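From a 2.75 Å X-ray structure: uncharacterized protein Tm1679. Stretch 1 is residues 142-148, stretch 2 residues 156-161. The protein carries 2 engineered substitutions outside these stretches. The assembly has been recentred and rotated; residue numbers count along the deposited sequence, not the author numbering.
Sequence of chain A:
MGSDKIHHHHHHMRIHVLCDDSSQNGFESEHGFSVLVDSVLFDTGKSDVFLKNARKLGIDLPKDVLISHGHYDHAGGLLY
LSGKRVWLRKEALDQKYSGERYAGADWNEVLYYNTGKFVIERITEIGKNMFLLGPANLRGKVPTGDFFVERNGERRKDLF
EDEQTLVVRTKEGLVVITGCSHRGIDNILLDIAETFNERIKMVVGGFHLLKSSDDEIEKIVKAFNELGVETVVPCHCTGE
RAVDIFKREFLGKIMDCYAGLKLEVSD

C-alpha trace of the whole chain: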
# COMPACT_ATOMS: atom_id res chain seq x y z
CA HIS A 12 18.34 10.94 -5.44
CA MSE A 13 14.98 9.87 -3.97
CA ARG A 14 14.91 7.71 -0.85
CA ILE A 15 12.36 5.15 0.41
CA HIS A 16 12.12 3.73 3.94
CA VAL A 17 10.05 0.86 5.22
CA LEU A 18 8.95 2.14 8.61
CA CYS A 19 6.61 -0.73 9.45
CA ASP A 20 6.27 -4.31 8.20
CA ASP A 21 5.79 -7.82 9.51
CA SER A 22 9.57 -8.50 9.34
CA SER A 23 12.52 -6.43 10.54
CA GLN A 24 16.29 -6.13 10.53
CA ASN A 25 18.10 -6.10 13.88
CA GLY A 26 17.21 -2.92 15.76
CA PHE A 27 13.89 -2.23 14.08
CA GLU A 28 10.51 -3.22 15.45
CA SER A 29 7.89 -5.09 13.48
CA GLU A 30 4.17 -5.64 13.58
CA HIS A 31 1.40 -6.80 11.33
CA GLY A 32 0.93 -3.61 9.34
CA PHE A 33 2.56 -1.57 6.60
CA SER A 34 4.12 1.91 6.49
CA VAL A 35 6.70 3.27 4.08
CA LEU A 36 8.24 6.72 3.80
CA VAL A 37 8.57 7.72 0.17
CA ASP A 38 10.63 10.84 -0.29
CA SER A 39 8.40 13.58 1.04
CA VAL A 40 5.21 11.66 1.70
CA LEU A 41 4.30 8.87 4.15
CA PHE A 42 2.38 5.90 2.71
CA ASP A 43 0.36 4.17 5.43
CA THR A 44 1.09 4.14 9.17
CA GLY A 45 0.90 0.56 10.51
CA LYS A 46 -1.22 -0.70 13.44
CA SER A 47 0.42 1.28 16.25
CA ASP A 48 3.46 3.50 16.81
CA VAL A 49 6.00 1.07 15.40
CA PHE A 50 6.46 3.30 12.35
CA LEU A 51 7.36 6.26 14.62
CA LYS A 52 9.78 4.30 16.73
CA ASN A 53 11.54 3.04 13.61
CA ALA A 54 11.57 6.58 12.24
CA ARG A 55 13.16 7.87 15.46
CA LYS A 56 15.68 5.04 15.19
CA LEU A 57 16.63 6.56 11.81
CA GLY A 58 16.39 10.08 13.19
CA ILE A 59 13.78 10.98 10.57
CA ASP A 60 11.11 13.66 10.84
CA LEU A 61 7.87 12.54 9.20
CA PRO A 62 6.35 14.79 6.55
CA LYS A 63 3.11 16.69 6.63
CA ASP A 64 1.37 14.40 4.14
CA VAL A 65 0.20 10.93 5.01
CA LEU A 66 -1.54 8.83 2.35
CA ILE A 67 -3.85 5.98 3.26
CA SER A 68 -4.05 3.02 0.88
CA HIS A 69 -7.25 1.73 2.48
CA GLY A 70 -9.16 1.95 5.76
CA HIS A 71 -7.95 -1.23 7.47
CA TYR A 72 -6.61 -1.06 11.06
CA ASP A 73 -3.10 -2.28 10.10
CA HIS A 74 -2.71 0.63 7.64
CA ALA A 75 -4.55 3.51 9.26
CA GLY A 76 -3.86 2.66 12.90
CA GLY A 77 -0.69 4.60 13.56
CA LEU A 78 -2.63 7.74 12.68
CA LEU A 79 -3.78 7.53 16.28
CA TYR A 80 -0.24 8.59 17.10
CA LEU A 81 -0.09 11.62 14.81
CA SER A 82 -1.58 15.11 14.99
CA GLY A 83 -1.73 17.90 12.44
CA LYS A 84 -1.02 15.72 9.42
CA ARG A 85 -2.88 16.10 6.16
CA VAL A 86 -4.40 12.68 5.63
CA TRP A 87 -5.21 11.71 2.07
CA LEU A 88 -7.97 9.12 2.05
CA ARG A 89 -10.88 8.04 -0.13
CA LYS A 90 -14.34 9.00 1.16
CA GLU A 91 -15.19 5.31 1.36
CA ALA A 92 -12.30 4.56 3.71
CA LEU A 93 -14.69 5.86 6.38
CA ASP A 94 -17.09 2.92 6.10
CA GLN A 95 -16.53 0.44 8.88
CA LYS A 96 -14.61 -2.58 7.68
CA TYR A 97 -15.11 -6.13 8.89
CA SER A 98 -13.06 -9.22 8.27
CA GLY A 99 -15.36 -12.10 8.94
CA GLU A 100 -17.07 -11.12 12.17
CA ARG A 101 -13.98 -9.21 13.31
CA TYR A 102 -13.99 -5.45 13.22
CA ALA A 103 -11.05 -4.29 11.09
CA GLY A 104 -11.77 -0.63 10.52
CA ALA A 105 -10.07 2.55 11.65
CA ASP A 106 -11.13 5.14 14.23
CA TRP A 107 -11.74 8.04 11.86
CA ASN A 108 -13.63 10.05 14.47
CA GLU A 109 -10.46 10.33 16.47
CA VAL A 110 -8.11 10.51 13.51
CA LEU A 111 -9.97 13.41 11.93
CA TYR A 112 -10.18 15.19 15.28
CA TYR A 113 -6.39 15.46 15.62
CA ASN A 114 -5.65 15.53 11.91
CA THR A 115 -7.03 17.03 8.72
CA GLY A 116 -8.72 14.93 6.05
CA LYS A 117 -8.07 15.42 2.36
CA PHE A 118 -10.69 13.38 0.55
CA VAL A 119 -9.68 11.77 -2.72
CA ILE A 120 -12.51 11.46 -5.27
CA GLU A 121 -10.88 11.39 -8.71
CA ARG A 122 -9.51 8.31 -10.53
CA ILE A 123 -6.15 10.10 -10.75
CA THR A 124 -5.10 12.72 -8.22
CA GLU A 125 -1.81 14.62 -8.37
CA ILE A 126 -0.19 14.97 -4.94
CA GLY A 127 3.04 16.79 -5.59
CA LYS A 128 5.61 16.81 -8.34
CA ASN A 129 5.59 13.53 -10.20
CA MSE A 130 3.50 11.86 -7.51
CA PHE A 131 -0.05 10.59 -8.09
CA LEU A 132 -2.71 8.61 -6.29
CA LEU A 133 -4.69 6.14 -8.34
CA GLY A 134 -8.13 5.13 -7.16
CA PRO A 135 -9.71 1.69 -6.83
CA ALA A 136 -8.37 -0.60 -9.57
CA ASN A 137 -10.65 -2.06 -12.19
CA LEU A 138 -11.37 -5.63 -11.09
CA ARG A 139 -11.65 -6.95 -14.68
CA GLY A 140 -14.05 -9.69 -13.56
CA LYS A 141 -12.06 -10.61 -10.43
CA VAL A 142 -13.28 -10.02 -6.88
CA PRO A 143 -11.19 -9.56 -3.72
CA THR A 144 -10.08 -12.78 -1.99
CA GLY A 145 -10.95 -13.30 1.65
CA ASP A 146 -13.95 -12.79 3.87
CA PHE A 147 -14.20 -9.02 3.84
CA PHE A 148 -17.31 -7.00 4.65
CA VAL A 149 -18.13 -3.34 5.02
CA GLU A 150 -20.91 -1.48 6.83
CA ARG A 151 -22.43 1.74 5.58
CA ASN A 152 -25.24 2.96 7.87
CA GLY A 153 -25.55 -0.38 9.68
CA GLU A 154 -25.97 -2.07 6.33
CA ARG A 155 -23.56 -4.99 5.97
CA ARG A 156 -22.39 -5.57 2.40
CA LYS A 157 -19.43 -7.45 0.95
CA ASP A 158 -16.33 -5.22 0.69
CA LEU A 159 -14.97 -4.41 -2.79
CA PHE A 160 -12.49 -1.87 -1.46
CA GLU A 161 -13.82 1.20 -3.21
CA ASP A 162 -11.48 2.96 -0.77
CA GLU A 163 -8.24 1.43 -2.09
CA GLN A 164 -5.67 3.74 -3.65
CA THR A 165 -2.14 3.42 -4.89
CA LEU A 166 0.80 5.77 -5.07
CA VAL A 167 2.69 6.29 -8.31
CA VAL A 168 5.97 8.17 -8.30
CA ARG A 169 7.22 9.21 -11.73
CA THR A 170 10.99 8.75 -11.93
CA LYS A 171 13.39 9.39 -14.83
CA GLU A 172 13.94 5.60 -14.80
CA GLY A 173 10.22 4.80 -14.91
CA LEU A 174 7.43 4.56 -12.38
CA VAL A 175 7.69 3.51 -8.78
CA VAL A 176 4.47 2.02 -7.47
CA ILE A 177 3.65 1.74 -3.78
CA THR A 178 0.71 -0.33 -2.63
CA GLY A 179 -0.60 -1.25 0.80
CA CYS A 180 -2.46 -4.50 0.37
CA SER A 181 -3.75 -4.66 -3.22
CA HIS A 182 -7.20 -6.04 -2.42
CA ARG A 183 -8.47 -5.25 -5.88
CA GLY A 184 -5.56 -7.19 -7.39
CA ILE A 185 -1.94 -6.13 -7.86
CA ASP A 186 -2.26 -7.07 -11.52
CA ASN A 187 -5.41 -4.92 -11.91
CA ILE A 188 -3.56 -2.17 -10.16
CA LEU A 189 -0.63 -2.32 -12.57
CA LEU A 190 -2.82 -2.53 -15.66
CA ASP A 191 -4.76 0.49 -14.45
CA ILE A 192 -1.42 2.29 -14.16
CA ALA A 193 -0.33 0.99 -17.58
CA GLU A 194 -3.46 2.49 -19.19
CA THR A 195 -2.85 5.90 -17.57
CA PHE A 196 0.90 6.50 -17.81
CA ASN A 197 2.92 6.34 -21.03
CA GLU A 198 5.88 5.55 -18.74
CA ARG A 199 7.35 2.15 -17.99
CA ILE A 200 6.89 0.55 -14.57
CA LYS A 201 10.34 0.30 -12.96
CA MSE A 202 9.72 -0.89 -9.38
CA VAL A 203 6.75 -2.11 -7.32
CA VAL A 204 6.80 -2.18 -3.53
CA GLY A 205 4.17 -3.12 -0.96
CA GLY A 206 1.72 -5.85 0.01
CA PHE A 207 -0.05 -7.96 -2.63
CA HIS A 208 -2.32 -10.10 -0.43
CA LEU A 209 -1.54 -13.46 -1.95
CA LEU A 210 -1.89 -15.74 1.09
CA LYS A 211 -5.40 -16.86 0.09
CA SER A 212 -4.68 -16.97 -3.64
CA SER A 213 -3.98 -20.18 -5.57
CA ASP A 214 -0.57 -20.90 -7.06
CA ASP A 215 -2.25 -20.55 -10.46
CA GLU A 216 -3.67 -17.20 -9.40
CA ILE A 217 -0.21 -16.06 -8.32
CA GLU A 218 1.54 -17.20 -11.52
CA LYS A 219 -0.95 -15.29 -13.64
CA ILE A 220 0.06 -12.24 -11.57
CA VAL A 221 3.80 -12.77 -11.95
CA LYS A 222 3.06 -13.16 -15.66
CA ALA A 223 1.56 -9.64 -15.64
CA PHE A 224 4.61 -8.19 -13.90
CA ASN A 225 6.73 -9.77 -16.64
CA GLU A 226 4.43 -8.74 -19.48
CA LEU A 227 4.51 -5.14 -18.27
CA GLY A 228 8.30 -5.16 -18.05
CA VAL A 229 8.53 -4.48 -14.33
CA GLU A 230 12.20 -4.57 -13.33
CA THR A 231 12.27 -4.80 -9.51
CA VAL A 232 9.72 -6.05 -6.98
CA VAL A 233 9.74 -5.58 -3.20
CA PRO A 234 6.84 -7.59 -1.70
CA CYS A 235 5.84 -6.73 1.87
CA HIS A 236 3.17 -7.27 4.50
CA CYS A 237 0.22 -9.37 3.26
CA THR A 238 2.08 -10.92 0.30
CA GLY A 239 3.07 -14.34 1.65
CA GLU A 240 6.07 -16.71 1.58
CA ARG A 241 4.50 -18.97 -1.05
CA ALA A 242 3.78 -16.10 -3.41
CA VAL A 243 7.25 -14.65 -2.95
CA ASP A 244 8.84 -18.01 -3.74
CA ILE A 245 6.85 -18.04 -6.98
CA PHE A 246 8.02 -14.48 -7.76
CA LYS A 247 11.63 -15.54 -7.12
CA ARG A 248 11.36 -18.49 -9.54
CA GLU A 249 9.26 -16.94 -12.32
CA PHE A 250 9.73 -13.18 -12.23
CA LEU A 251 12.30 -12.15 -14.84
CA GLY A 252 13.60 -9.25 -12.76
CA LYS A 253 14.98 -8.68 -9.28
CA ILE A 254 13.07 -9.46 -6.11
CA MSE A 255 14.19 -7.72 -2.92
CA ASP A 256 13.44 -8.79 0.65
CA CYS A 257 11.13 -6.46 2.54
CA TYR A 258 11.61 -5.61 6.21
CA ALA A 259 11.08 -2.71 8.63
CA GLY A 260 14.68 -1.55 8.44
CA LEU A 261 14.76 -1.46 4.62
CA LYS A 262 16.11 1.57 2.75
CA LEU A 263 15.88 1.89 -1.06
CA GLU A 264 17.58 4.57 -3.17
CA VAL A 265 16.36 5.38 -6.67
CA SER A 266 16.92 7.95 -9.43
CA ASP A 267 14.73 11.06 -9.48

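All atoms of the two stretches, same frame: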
# COMPACT_ATOMS: atom_id res chain seq x y z
N VAL A 142 -12.73 -10.60 -8.11
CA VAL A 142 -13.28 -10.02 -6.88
C VAL A 142 -12.32 -10.34 -5.74
O VAL A 142 -11.68 -11.39 -5.75
CB VAL A 142 -14.66 -10.59 -6.56
CG1 VAL A 142 -15.59 -10.40 -7.74
CG2 VAL A 142 -14.57 -12.05 -6.18
N PRO A 143 -12.22 -9.43 -4.76
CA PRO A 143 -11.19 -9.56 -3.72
C PRO A 143 -11.25 -10.91 -3.03
O PRO A 143 -12.35 -11.42 -2.85
CB PRO A 143 -11.55 -8.43 -2.74
CG PRO A 143 -12.25 -7.43 -3.58
CD PRO A 143 -13.04 -8.22 -4.58
N THR A 144 -10.10 -11.50 -2.69
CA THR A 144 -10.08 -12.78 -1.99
C THR A 144 -10.24 -12.50 -0.51
O THR A 144 -9.96 -11.39 -0.05
CB THR A 144 -8.80 -13.63 -2.25
OG1 THR A 144 -7.63 -12.90 -1.85
CG2 THR A 144 -8.67 -13.98 -3.72
N GLY A 145 -10.73 -13.48 0.23
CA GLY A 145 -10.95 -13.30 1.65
C GLY A 145 -12.40 -13.18 2.05
O GLY A 145 -13.31 -13.39 1.25
N ASP A 146 -12.61 -12.83 3.31
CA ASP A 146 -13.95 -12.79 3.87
C ASP A 146 -14.30 -11.39 4.34
O ASP A 146 -14.78 -11.20 5.44
CB ASP A 146 -14.02 -13.76 5.04
CG ASP A 146 -15.41 -14.27 5.25
OD1 ASP A 146 -16.17 -14.27 4.26
OD2 ASP A 146 -15.73 -14.68 6.39
N PHE A 147 -14.07 -10.42 3.47
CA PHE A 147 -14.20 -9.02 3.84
C PHE A 147 -15.62 -8.45 3.71
O PHE A 147 -16.31 -8.70 2.73
CB PHE A 147 -13.20 -8.19 3.05
CG PHE A 147 -11.78 -8.57 3.30
CD1 PHE A 147 -11.20 -8.34 4.54
CD2 PHE A 147 -11.02 -9.16 2.31
CE1 PHE A 147 -9.90 -8.70 4.79
CE2 PHE A 147 -9.71 -9.53 2.55
CZ PHE A 147 -9.15 -9.30 3.79
N PHE A 148 -16.03 -7.69 4.71
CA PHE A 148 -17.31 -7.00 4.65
C PHE A 148 -17.13 -5.54 4.98
O PHE A 148 -16.09 -5.12 5.49
CB PHE A 148 -18.29 -7.62 5.62
CG PHE A 148 -18.64 -9.02 5.29
CD1 PHE A 148 -19.82 -9.30 4.62
CD2 PHE A 148 -17.79 -10.04 5.61
CE1 PHE A 148 -20.14 -10.59 4.30
CE2 PHE A 148 -18.12 -11.34 5.29
CZ PHE A 148 -19.29 -11.60 4.64
N ARG A 156 -22.59 -5.04 3.75
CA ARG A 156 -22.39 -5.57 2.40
C ARG A 156 -21.02 -6.24 2.32
O ARG A 156 -20.20 -6.12 3.22
CB ARG A 156 -22.46 -4.44 1.37
CG ARG A 156 -23.79 -3.70 1.33
CD ARG A 156 -24.89 -4.57 0.75
NE ARG A 156 -26.19 -3.90 0.75
CZ ARG A 156 -27.05 -3.93 1.76
NH1 ARG A 156 -26.78 -4.59 2.88
NH2 ARG A 156 -28.20 -3.28 1.66
N LYS A 157 -20.77 -6.93 1.23
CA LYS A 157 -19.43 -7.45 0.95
C LYS A 157 -18.53 -6.26 0.60
O LYS A 157 -19.00 -5.25 0.09
CB LYS A 157 -19.51 -8.46 -0.19
CG LYS A 157 -18.36 -9.43 -0.24
CD LYS A 157 -18.51 -10.62 0.71
CE LYS A 157 -17.18 -11.37 0.80
NZ LYS A 157 -17.21 -12.59 1.64
N ASP A 158 -17.23 -6.36 0.87
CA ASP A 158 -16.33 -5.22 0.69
C ASP A 158 -15.53 -5.36 -0.60
O ASP A 158 -14.77 -6.32 -0.76
CB ASP A 158 -15.37 -5.12 1.88
CG ASP A 158 -14.60 -3.81 1.92
OD1 ASP A 158 -14.78 -2.96 1.02
OD2 ASP A 158 -13.81 -3.62 2.87
N LEU A 159 -15.70 -4.40 -1.52
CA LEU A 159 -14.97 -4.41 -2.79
C LEU A 159 -13.79 -3.44 -2.79
O LEU A 159 -13.06 -3.30 -3.77
CB LEU A 159 -15.90 -4.12 -3.97
CG LEU A 159 -17.13 -5.01 -4.23
CD1 LEU A 159 -17.40 -5.02 -5.71
CD2 LEU A 159 -16.98 -6.43 -3.73
N PHE A 160 -13.62 -2.76 -1.66
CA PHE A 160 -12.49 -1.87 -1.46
C PHE A 160 -12.50 -0.67 -2.39
O PHE A 160 -11.50 -0.32 -3.00
CB PHE A 160 -11.19 -2.64 -1.51
CG PHE A 160 -11.06 -3.63 -0.39
CD1 PHE A 160 -11.58 -4.90 -0.52
CD2 PHE A 160 -10.47 -3.27 0.80
CE1 PHE A 160 -11.49 -5.81 0.54
CE2 PHE A 160 -10.37 -4.18 1.85
CZ PHE A 160 -10.87 -5.44 1.72
N GLU A 161 -13.66 -0.03 -2.45
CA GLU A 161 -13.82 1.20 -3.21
C GLU A 161 -12.95 2.30 -2.62
O GLU A 161 -12.82 3.39 -3.20
CB GLU A 161 -15.28 1.63 -3.19
CG GLU A 161 -16.27 0.59 -3.64
CD GLU A 161 -16.33 0.46 -5.15
OE1 GLU A 161 -15.48 1.05 -5.85
OE2 GLU A 161 -17.24 -0.25 -5.63
O HOH W 1 -13.28 -5.26 4.98

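A short antiparallel pairing often gains its hold from side chains that reach back over the strands, and the contact between residues 142-148 and 156-161 of Tm1679 illustrates the point. F148 and K157 form a non-hydrogen-bonded pair with CA atoms 4.3 Å apart; next to it, D158 N donates to F147 O at 3.1 Å, the one backbone hydrogen bond between the stretches.

K157 covers the most surface. Its CA-to-CB bond points away from the opposing stretch, but the long chain bends at chi2 (p) and returns. Its methylenes suit an aromatic neighbour, and CD lies 4.3 Å from the centroid of the F148 ring, over the face. Its charged end suits an acid: NZ meets D146 OD1 at 3.3 Å in a salt bridge whose hydrogen bond is weak. One residue thus serves both greasy and polar partners.

The CA-to-CB bond of F147 points toward the other stretch, and its ring receives the edge of F160 on one face, with F160 CZ 3.6 Å from F147 CG and the planes at 85°. P143 extends this apolar patch, its CG 4.0 Å from F160 CD1. D158, buried, also bonds within its own stretch: its OD1 accepts from F160 N at 2.9 Å, while a water bridges its OD2 and F148 O. Together the stretches bury 461 Å².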